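Side-chain contacts in sensor protein CpxA (Vibrio parahaemolyticus, PDB 3V67), which is probably a membrane-bound sensor histidine kinase of a two-component system, represented here by its periplasmic signal-sensing domain: residues 22-27 / 117-122; 82-87 / 102-107. All blocks are in the same frame, centred on the assembly; numbering follows the deposited sequence.

Overall arrangement
Both contacts belong to one PAS-fold periplasmic sensor domain, and each joins a helix to the same antiparallel sheet. Contact 1 sets helix 14-30 against strand 115-124. Contact 2 sets helix 75-87 against strand 102-112. These two strands follow each other in the chain and are neighbours in the sheet, where Ala-105 and Val-121 are joined by a backbone hydrogen bond. The contact centres lie about 14 Å apart. Along the chain, both segments of contact 2 fall between those of contact 1. The two helices cover opposite faces of the sheet, so that the strands form a layer between them. Residues of contact 1 also touch the second subunit; contact 2 is internal to the chain.

Contact 1: residues 22-27 / 117-122; sequences ETRDAI and LLMYVG
Met-119 laps its thioether end over the helix 22-27, on the patch formed by Thr-23, Arg-24 and Ile-27. Its chain leaves the strand extended, with CG anti to the backbone N (chi1 -166°), and bends only at chi3 (85°). That last bend lays the methyl over the helix surface. CE of Met-119 lies 3.8 Å from OG1 of Thr-23 and 3.9 Å from CB of Arg-24. SD of Met-119 sits 4.0 Å from CA of Arg-24, so it reaches the helix backbone itself. SD of Met-119 also meets CD1 of Ile-27 at 4.3 Å. Met-119 crosses Thr-23 at about a right angle. No hydrogen bond links the two segments; the contact is van der Waals.

Arg-24 gives only the root of its side chain to the methionine. The chain then bends at chi2 and chi3 and carries the guanidinium away. There it grips Asp-25 side-on. NE and NH2 of Arg-24 both reach one oxygen, OD1 of Asp-25, each at 2.7 Å. OD1 lies somewhat off the guanidinium plane, and both bonds are bent. This salt bridge, together with a hydrogen bond from NH1 to the carbonyl of Pro-109, holds the charged end away from the methionine.

Val-58, Phe-60 and Val-108 on the neighbouring strands also touch Met-119. Thr-23 packs on Arg-134 and Ile-27 on Asp-137, both of the second subunit, so this region of the helix meets both the sheet and the partner chain. The axes of segments 22-27 and 117-122 approach to 10.1 Å and run at 129° to each other. A long N-terminal helix packed across the antiparallel sheet in this way is characteristic of periplasmic PAS-like sensor domains.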
ATOM      1  N   GLU A  22       5.417 -17.027   5.285  1.00 46.44           N
ATOM      2  CA  GLU A  22       4.678 -18.236   5.635  1.00 48.84           C
ATOM      3  C   GLU A  22       4.620 -19.263   4.500  1.00 49.66           C
ATOM      4  O   GLU A  22       4.853 -20.453   4.727  1.00 57.76           O
ATOM      5  CB  GLU A  22       3.271 -17.883   6.122  1.00 49.30           C
ATOM      6  CG  GLU A  22       3.249 -17.207   7.487  1.00 51.02           C
ATOM      7  CD  GLU A  22       1.878 -16.679   7.861  1.00 56.49           C
ATOM      8  OE1 GLU A  22       0.963 -16.728   7.010  1.00 60.49           O
ATOM      9  OE2 GLU A  22       1.715 -16.212   9.008  1.00 54.87           O
ATOM     10  N   THR A  23       4.323 -18.814   3.282  1.00 40.38           N
ATOM     11  CA  THR A  23       4.260 -19.742   2.154  1.00 40.62           C
ATOM     12  C   THR A  23       5.655 -20.188   1.728  1.00 37.46           C
ATOM     13  O   THR A  23       5.820 -21.264   1.160  1.00 38.96           O
ATOM     14  CB  THR A  23       3.507 -19.170   0.925  1.00 38.66           C
ATOM     15  OG1 THR A  23       4.443 -18.631  -0.014  1.00 41.23           O
ATOM     16  CG2 THR A  23       2.509 -18.103   1.334  1.00 42.27           C
ATOM     17  N   ARG A  24       6.656 -19.356   1.999  1.00 33.28           N
ATOM     18  CA  ARG A  24       8.041 -19.735   1.747  1.00 27.73           C
ATOM     19  C   ARG A  24       8.396 -20.916   2.640  1.00 38.83           C
ATOM     20  O   ARG A  24       8.834 -21.961   2.155  1.00 37.39           O
ATOM     21  CB  ARG A  24       8.982 -18.556   2.017  1.00 19.22           C
ATOM     22  CG  ARG A  24      10.425 -18.741   1.533  1.00 18.04           C
ATOM     23  CD  ARG A  24      11.303 -19.443   2.565  1.00 18.58           C
ATOM     24  NE  ARG A  24      10.989 -19.030   3.929  1.00 28.35           N
ATOM     25  CZ  ARG A  24      11.552 -18.003   4.558  1.00 32.81           C
ATOM     26  NH1 ARG A  24      12.473 -17.266   3.952  1.00 34.98           N
ATOM     27  NH2 ARG A  24      11.191 -17.709   5.799  1.00 29.78           N
ATOM     28  N   ASP A  25       8.200 -20.739   3.946  1.00 38.71           N
ATOM     29  CA  ASP A  25       8.450 -21.803   4.915  1.00 39.11           C
ATOM     30  C   ASP A  25       7.646 -23.057   4.588  1.00 38.05           C
ATOM     31  O   ASP A  25       8.138 -24.178   4.730  1.00 33.37           O
ATOM     32  CB  ASP A  25       8.123 -21.326   6.334  1.00 41.53           C
ATOM     33  CG  ASP A  25       9.263 -20.549   6.968  1.00 47.96           C
ATOM     34  OD1 ASP A  25      10.177 -20.121   6.234  1.00 47.67           O
ATOM     35  OD2 ASP A  25       9.247 -20.364   8.203  1.00 53.92           O
ATOM     36  N   ALA A  26       6.410 -22.856   4.138  1.00 38.94           N
ATOM     37  CA  ALA A  26       5.530 -23.969   3.790  1.00 43.35           C
ATOM     38  C   ALA A  26       6.049 -24.761   2.593  1.00 40.47           C
ATOM     39  O   ALA A  26       6.068 -25.991   2.618  1.00 50.40           O
ATOM     40  CB  ALA A  26       4.124 -23.466   3.519  1.00 49.17           C
ATOM     41  N   ILE A  27       6.460 -24.051   1.547  1.00 38.94           N
ATOM     42  CA  ILE A  27       7.024 -24.681   0.357  1.00 39.40           C
ATOM     43  C   ILE A  27       8.320 -25.405   0.709  1.00 41.35           C
ATOM     44  O   ILE A  27       8.585 -26.509   0.220  1.00 38.39           O
ATOM     45  CB  ILE A  27       7.275 -23.647  -0.765  1.00 32.76           C
ATOM     46  CG1 ILE A  27       5.945 -23.179  -1.365  1.00 22.32           C
ATOM     47  CG2 ILE A  27       8.158 -24.227  -1.856  1.00 17.18           C
ATOM     48  CD1 ILE A  27       6.100 -22.255  -2.562  1.00 20.67           C
ATOM     49  N   LEU A 117      18.262 -20.431  -2.914  1.00 21.24           N
ATOM     50  CA  LEU A 117      17.653 -19.654  -3.983  1.00 17.66           C
ATOM     51  C   LEU A 117      16.834 -18.505  -3.412  1.00 19.95           C
ATOM     52  O   LEU A 117      16.820 -18.275  -2.201  1.00 21.13           O
ATOM     53  CB  LEU A 117      16.743 -20.547  -4.825  1.00 20.52           C
ATOM     54  CG  LEU A 117      17.365 -21.840  -5.347  1.00 25.54           C
ATOM     55  CD1 LEU A 117      16.314 -22.687  -6.044  1.00 35.69           C
ATOM     56  CD2 LEU A 117      18.530 -21.536  -6.281  1.00 20.92           C
ATOM     57  N   LEU A 118      16.139 -17.796  -4.294  1.00 18.82           N
ATOM     58  CA  LEU A 118      15.296 -16.682  -3.886  1.00 15.98           C
ATOM     59  C   LEU A 118      13.896 -16.829  -4.464  1.00 19.87           C
ATOM     60  O   LEU A 118      13.725 -17.199  -5.625  1.00 22.19           O
ATOM     61  CB  LEU A 118      15.924 -15.358  -4.319  1.00 17.74           C
ATOM     62  CG  LEU A 118      17.309 -15.093  -3.725  1.00 17.87           C
ATOM     63  CD1 LEU A 118      18.100 -14.160  -4.618  1.00 19.74           C
ATOM     64  CD2 LEU A 118      17.182 -14.517  -2.317  1.00 13.03           C
ATOM     65  N   MET A 119      12.900 -16.536  -3.638  1.00 18.07           N
ATOM     66  CA  MET A 119      11.502 -16.666  -4.008  1.00 11.21           C
ATOM     67  C   MET A 119      10.873 -15.291  -4.175  1.00 16.30           C
ATOM     68  O   MET A 119      11.228 -14.332  -3.477  1.00 15.76           O
ATOM     69  CB  MET A 119      10.740 -17.461  -2.944  1.00 12.35           C
ATOM     70  CG  MET A 119       9.363 -17.942  -3.387  1.00 17.27           C
ATOM     71  SD  MET A 119       8.367 -18.596  -2.031  1.00 13.44           S
ATOM     72  CE  MET A 119       7.652 -17.088  -1.391  1.00 10.84           C
ATOM     73  N   TYR A 120       9.937 -15.207  -5.109  1.00 16.78           N
ATOM     74  CA  TYR A 120       9.244 -13.970  -5.413  1.00 20.85           C
ATOM     75  C   TYR A 120       7.772 -14.300  -5.606  1.00 21.26           C
ATOM     76  O   TYR A 120       7.417 -15.452  -5.859  1.00 16.35           O
ATOM     77  CB  TYR A 120       9.781 -13.362  -6.707  1.00 20.97           C
ATOM     78  CG  TYR A 120      11.282 -13.187  -6.781  1.00 19.79           C
ATOM     79  CD1 TYR A 120      11.864 -11.940  -6.583  1.00 24.93           C
ATOM     80  CD2 TYR A 120      12.116 -14.259  -7.083  1.00 17.56           C
ATOM     81  CE1 TYR A 120      13.235 -11.768  -6.666  1.00 22.68           C
ATOM     82  CE2 TYR A 120      13.491 -14.098  -7.162  1.00 17.76           C
ATOM     83  CZ  TYR A 120      14.044 -12.852  -6.955  1.00 18.47           C
ATOM     84  OH  TYR A 120      15.407 -12.686  -7.035  1.00 23.61           O
ATOM     85  N   VAL A 121       6.916 -13.290  -5.495  1.00 28.85           N
ATOM     86  CA  VAL A 121       5.488 -13.485  -5.716  1.00 32.18           C
ATOM     87  C   VAL A 121       4.931 -12.395  -6.625  1.00 31.84           C
ATOM     88  O   VAL A 121       5.063 -11.206  -6.339  1.00 39.25           O
ATOM     89  CB  VAL A 121       4.695 -13.511  -4.386  1.00 25.34           C
ATOM     90  CG1 VAL A 121       3.211 -13.647  -4.657  1.00 21.37           C
ATOM     91  CG2 VAL A 121       5.172 -14.647  -3.497  1.00 28.36           C
ATOM     92  N   GLY A 122       4.319 -12.811  -7.728  1.00 27.45           N
ATOM     93  CA  GLY A 122       3.662 -11.896  -8.637  1.00 32.53           C
ATOM     94  C   GLY A 122       2.162 -11.990  -8.459  1.00 33.99           C
ATOM     95  O   GLY A 122       1.628 -13.063  -8.197  1.00 30.82           O
TER

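Contact 2: residues 82-87 / 102-107; sequences QNFVTS and YMIAGP
Phe-84 carries the helix side of this contact and meets Ile-104, Gly-106 and the backbone between them, just after Asn-83, whose OD1 is hydrogen-bonded to OH of Tyr-99 on strand 95-99. The Phe-84 chain sets CG anti to the backbone N (chi1 -174°), which brings the ring down onto the sheet. CG2 of Ile-104 lies over one ring face, 3.6 Å from the Phe-84 centroid and 18° off the normal, a CH-pi contact. The far rim rests on the strand backbone. CE1 of Phe-84 is 3.2 Å from O of Ile-104, and its CZ is 3.3 Å from O of Gly-106, which lies at the ring edge. Gly-106 adopts backbone angles that call for glycine, and a cis peptide joins it to Pro-107. Arg-97 and Tyr-99 of strand 95-99 also touch Phe-84. Next along the helix, Val-85 packs on Tyr-120 of strand 115-124. Ser-87 packs on Arg-97. The arrangement is an aromatic residue of a helix seated on the central antiparallel sheet, part of the hydrophobic core of the PAS fold.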
ATOM      1  N   GLN A  82      11.775 -10.900 -14.760  1.00 45.12           N
ATOM      2  CA  GLN A  82      13.172 -10.708 -15.142  1.00 50.19           C
ATOM      3  C   GLN A  82      13.634  -9.290 -14.830  1.00 44.29           C
ATOM      4  O   GLN A  82      14.685  -9.081 -14.198  1.00 39.76           O
ATOM      5  CB  GLN A  82      13.374 -11.011 -16.626  1.00 65.16           C
ATOM      6  CG  GLN A  82      14.729 -10.580 -17.176  1.00 79.35           C
ATOM      7  CD  GLN A  82      15.878 -11.469 -16.720  1.00 88.61           C
ATOM      8  OE1 GLN A  82      15.714 -12.332 -15.857  1.00 86.84           O
ATOM      9  NE2 GLN A  82      17.049 -11.263 -17.310  1.00 97.02           N
ATOM     10  N   ASN A  83      12.834  -8.321 -15.268  1.00 44.68           N
ATOM     11  CA  ASN A  83      13.124  -6.925 -14.978  1.00 46.43           C
ATOM     12  C   ASN A  83      13.284  -6.683 -13.481  1.00 43.73           C
ATOM     13  O   ASN A  83      14.225  -6.013 -13.057  1.00 42.42           O
ATOM     14  CB  ASN A  83      12.039  -6.013 -15.546  1.00 49.50           C
ATOM     15  CG  ASN A  83      12.340  -4.545 -15.319  1.00 54.58           C
ATOM     16  OD1 ASN A  83      11.992  -3.981 -14.283  1.00 55.15           O
ATOM     17  ND2 ASN A  83      13.001  -3.919 -16.287  1.00 56.40           N
ATOM     18  N   PHE A  84      12.372  -7.242 -12.688  1.00 30.92           N
ATOM     19  CA  PHE A  84      12.423  -7.092 -11.236  1.00 27.01           C
ATOM     20  C   PHE A  84      13.730  -7.623 -10.670  1.00 32.25           C
ATOM     21  O   PHE A  84      14.387  -6.953  -9.872  1.00 32.54           O
ATOM     22  CB  PHE A  84      11.241  -7.802 -10.567  1.00 26.91           C
ATOM     23  CG  PHE A  84      11.160  -7.572  -9.083  1.00 32.49           C
ATOM     24  CD1 PHE A  84      10.477  -6.480  -8.575  1.00 30.99           C
ATOM     25  CD2 PHE A  84      11.768  -8.447  -8.195  1.00 28.85           C
ATOM     26  CE1 PHE A  84      10.401  -6.263  -7.211  1.00 26.06           C
ATOM     27  CE2 PHE A  84      11.695  -8.235  -6.832  1.00 26.82           C
ATOM     28  CZ  PHE A  84      11.010  -7.140  -6.340  1.00 24.72           C
ATOM     29  N   VAL A  85      14.098  -8.831 -11.088  1.00 36.57           N
ATOM     30  CA  VAL A  85      15.314  -9.475 -10.610  1.00 33.80           C
ATOM     31  C   VAL A  85      16.547  -8.636 -10.925  1.00 37.43           C
ATOM     32  O   VAL A  85      17.410  -8.443 -10.063  1.00 30.13           O
ATOM     33  CB  VAL A  85      15.480 -10.887 -11.205  1.00 34.45           C
ATOM     34  CG1 VAL A  85      16.860 -11.446 -10.889  1.00 36.10           C
ATOM     35  CG2 VAL A  85      14.390 -11.812 -10.685  1.00 29.15           C
ATOM     36  N   THR A  86      16.629  -8.124 -12.149  1.00 42.90           N
ATOM     37  CA  THR A  86      17.779  -7.297 -12.512  1.00 47.02           C
ATOM     38  C   THR A  86      17.694  -5.875 -11.944  1.00 49.10           C
ATOM     39  O   THR A  86      18.660  -5.116 -12.016  1.00 53.12           O
ATOM     40  CB  THR A  86      17.996  -7.243 -14.040  1.00 51.61           C
ATOM     41  OG1 THR A  86      16.774  -6.870 -14.688  1.00 57.13           O
ATOM     42  CG2 THR A  86      18.450  -8.600 -14.561  1.00 48.91           C
ATOM     43  N   SER A  87      16.542  -5.524 -11.375  1.00 44.50           N
ATOM     44  CA  SER A  87      16.338  -4.189 -10.811  1.00 38.53           C
ATOM     45  C   SER A  87      16.618  -4.115  -9.310  1.00 37.47           C
ATOM     46  O   SER A  87      16.607  -3.029  -8.730  1.00 38.23           O
ATOM     47  CB  SER A  87      14.910  -3.704 -11.073  1.00 32.25           C
ATOM     48  OG  SER A  87      14.597  -3.734 -12.453  1.00 39.81           O
ATOM     49  N   TYR A 102       0.439  -5.471 -12.671  1.00 52.14           N
ATOM     50  CA  TYR A 102       1.013  -6.673 -12.072  1.00 44.20           C
ATOM     51  C   TYR A 102       2.122  -6.336 -11.081  1.00 40.47           C
ATOM     52  O   TYR A 102       3.224  -5.959 -11.471  1.00 41.42           O
ATOM     53  CB  TYR A 102       1.550  -7.599 -13.162  1.00 44.16           C
ATOM     54  CG  TYR A 102       1.836  -9.011 -12.702  1.00 41.55           C
ATOM     55  CD1 TYR A 102       0.805  -9.855 -12.307  1.00 37.15           C
ATOM     56  CD2 TYR A 102       3.134  -9.506 -12.679  1.00 35.25           C
ATOM     57  CE1 TYR A 102       1.060 -11.147 -11.892  1.00 39.03           C
ATOM     58  CE2 TYR A 102       3.398 -10.800 -12.266  1.00 37.02           C
ATOM     59  CZ  TYR A 102       2.357 -11.615 -11.874  1.00 41.46           C
ATOM     60  OH  TYR A 102       2.611 -12.905 -11.462  1.00 44.61           O
ATOM     61  N   MET A 103       1.818  -6.475  -9.795  1.00 33.14           N
ATOM     62  CA  MET A 103       2.789  -6.214  -8.740  1.00 31.45           C
ATOM     63  C   MET A 103       3.700  -7.417  -8.516  1.00 29.85           C
ATOM     64  O   MET A 103       3.257  -8.564  -8.564  1.00 37.30           O
ATOM     65  CB  MET A 103       2.072  -5.875  -7.431  1.00 33.76           C
ATOM     66  CG  MET A 103       3.003  -5.423  -6.318  1.00 31.68           C
ATOM     67  SD  MET A 103       3.502  -3.704  -6.516  1.00 21.62           S
ATOM     68  CE  MET A 103       2.010  -2.877  -5.988  1.00 23.76           C
ATOM     69  N   ILE A 104       4.976  -7.151  -8.268  1.00 27.64           N
ATOM     70  CA  ILE A 104       5.933  -8.209  -7.983  1.00 27.79           C
ATOM     71  C   ILE A 104       6.707  -7.919  -6.706  1.00 28.80           C
ATOM     72  O   ILE A 104       7.283  -6.840  -6.554  1.00 31.11           O
ATOM     73  CB  ILE A 104       6.913  -8.399  -9.145  1.00 31.21           C
ATOM     74  CG1 ILE A 104       6.200  -9.073 -10.320  1.00 23.90           C
ATOM     75  CG2 ILE A 104       8.110  -9.221  -8.699  1.00 28.68           C
ATOM     76  CD1 ILE A 104       7.096  -9.362 -11.487  1.00 19.54           C
ATOM     77  N   ALA A 105       6.717  -8.888  -5.793  1.00 21.07           N
ATOM     78  CA  ALA A 105       7.354  -8.703  -4.494  1.00 16.46           C
ATOM     79  C   ALA A 105       8.451  -9.731  -4.228  1.00 16.51           C
ATOM     80  O   ALA A 105       8.305 -10.912  -4.546  1.00 23.86           O
ATOM     81  CB  ALA A 105       6.304  -8.744  -3.387  1.00 14.11           C
ATOM     82  N   GLY A 106       9.549  -9.272  -3.636  1.00 15.99           N
ATOM     83  CA  GLY A 106      10.663 -10.142  -3.294  1.00 13.06           C
ATOM     84  C   GLY A 106      11.986  -9.395  -3.247  1.00 17.25           C
ATOM     85  O   GLY A 106      12.013  -8.168  -3.331  1.00 19.76           O
ATOM     86  N   PRO A 107      13.098 -10.130  -3.109  1.00 18.46           N
ATOM     87  CA  PRO A 107      13.125 -11.584  -2.962  1.00 17.37           C
ATOM     88  C   PRO A 107      13.095 -11.985  -1.498  1.00 18.37           C
ATOM     89  O   PRO A 107      13.432 -11.165  -0.642  1.00 14.64           O
ATOM     90  CB  PRO A 107      14.491 -11.945  -3.537  1.00 19.42           C
ATOM     91  CG  PRO A 107      15.353 -10.790  -3.154  1.00 18.20           C
ATOM     92  CD  PRO A 107      14.457  -9.570  -3.234  1.00 25.21           C
TER